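Local coordinates for maleylacetate reductase (Agrobacterium tumefaciens str., PDB 3HL0) that catalyses the NADH-dependent reduction of maleylacetate to 3-oxoadipate, as an iron-containing alcohol dehydrogenase family enzyme, at the interface of chains A and B. Coordinates in Å, arbitrary orientation; residue numbers count along the deposited sequence, not the author numbering. Chains: chain A/B, Maleylacetate reductase.

The interface of chains A and B. Residues chain A 43-44; chain B 69-70, 252.
A:Pro43 and B:His70 make the main side-chain contact of this patch, with the CB corner of the pyrrolidine set against the ND1-CE1 side of the imidazole. The evidence is the pair of separations from A:Pro43 CB, 3.6 Å to B:His70 ND1 and 3.8 Å to B:His70 CE1. CB lies beyond the ring's outline and only a little off its plane, so the proline abuts the rim of the imidazole and does not stack on its face. CG of B:His70 lies anti to the carbonyl carbon (chi1 -60°).

A:Gln44 flanks the same imidazole. Its chain bends at chi2 (77°), which brings the amide back beside A:Pro43, and OE1, the amide oxygen, stands 4.2 Å from B:His70 CE1. The amide and ring planes are 53° apart, and OE1 is displaced well off the ring plane, towards the same face as A:Pro43 CB. The selenomethionine B:Met69 approaches this oxygen too, its CG 4.2 Å from A:Gln44 OE1. A:Pro43 thus packs on B:His70 at van der Waals distance while the amide oxygen stands farther off, and no N or O of one chain comes within bonding distance of the other.

The patch joins the short 3-10 helix 43-45 of chain A to two loop regions of chain B, one just beyond helix 239-251, and has a two-fold twin; the dimer of the crystal may or may not persist in solution. A:Gln44 is an NAD(+)-binding residue, so the partner chain probably lies close to the cofactor site.

B:Asp252 lies by the A:Gln44 carbonyl, where its very short CB approach is doubtful. Its carboxylate oxygen OD1 and A:Pro43 O are merely neighbouring oxygens, with no bond implied, 4.0 Å apart.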
# COMPACT_ATOMS: atom_id res chain seq x y z
N PRO A 43 -4.18 -7.83 -6.14
CA PRO A 43 -3.07 -8.80 -6.30
C PRO A 43 -2.55 -9.38 -4.97
O PRO A 43 -2.07 -10.52 -4.92
CB PRO A 43 -1.98 -7.96 -6.97
CG PRO A 43 -2.73 -6.91 -7.74
CD PRO A 43 -3.96 -6.59 -6.91
N GLN A 44 -2.67 -8.61 -3.89
CA GLN A 44 -2.15 -9.02 -2.59
C GLN A 44 -3.00 -10.10 -1.92
O GLN A 44 -2.59 -10.67 -0.89
CB GLN A 44 -1.99 -7.79 -1.67
CG GLN A 44 -0.84 -6.84 -2.12
CD GLN A 44 -1.21 -5.96 -3.32
OE1 GLN A 44 -0.43 -5.84 -4.26
NE2 GLN A 44 -2.41 -5.35 -3.29
N MSE B 69 -0.21 -2.33 -10.64
CA MSE B 69 0.70 -3.17 -9.87
C MSE B 69 1.02 -4.46 -10.64
O MSE B 69 0.13 -5.08 -11.23
CB MSE B 69 0.08 -3.49 -8.51
CG MSE B 69 1.07 -3.41 -7.37
SE MSE B 69 1.91 -1.66 -7.32
CE MSE B 69 0.39 -0.56 -6.80
N HIS B 70 2.29 -4.83 -10.66
CA HIS B 70 2.76 -6.12 -11.25
C HIS B 70 2.69 -6.22 -12.77
O HIS B 70 2.90 -7.30 -13.32
CB HIS B 70 2.07 -7.35 -10.61
CG HIS B 70 2.32 -7.47 -9.14
ND1 HIS B 70 1.38 -7.98 -8.27
CD2 HIS B 70 3.38 -7.10 -8.38
CE1 HIS B 70 1.87 -7.94 -7.04
NE2 HIS B 70 3.07 -7.40 -7.08
N ASP B 252 1.53 -14.02 -0.27
CA ASP B 252 1.04 -12.69 -0.66
C ASP B 252 1.33 -11.64 0.43
O ASP B 252 0.41 -11.01 1.02
CB ASP B 252 -0.45 -12.74 -1.02
CG ASP B 252 -0.75 -13.62 -2.26
OD1 ASP B 252 -0.03 -13.55 -3.28
OD2 ASP B 252 -1.77 -14.35 -2.22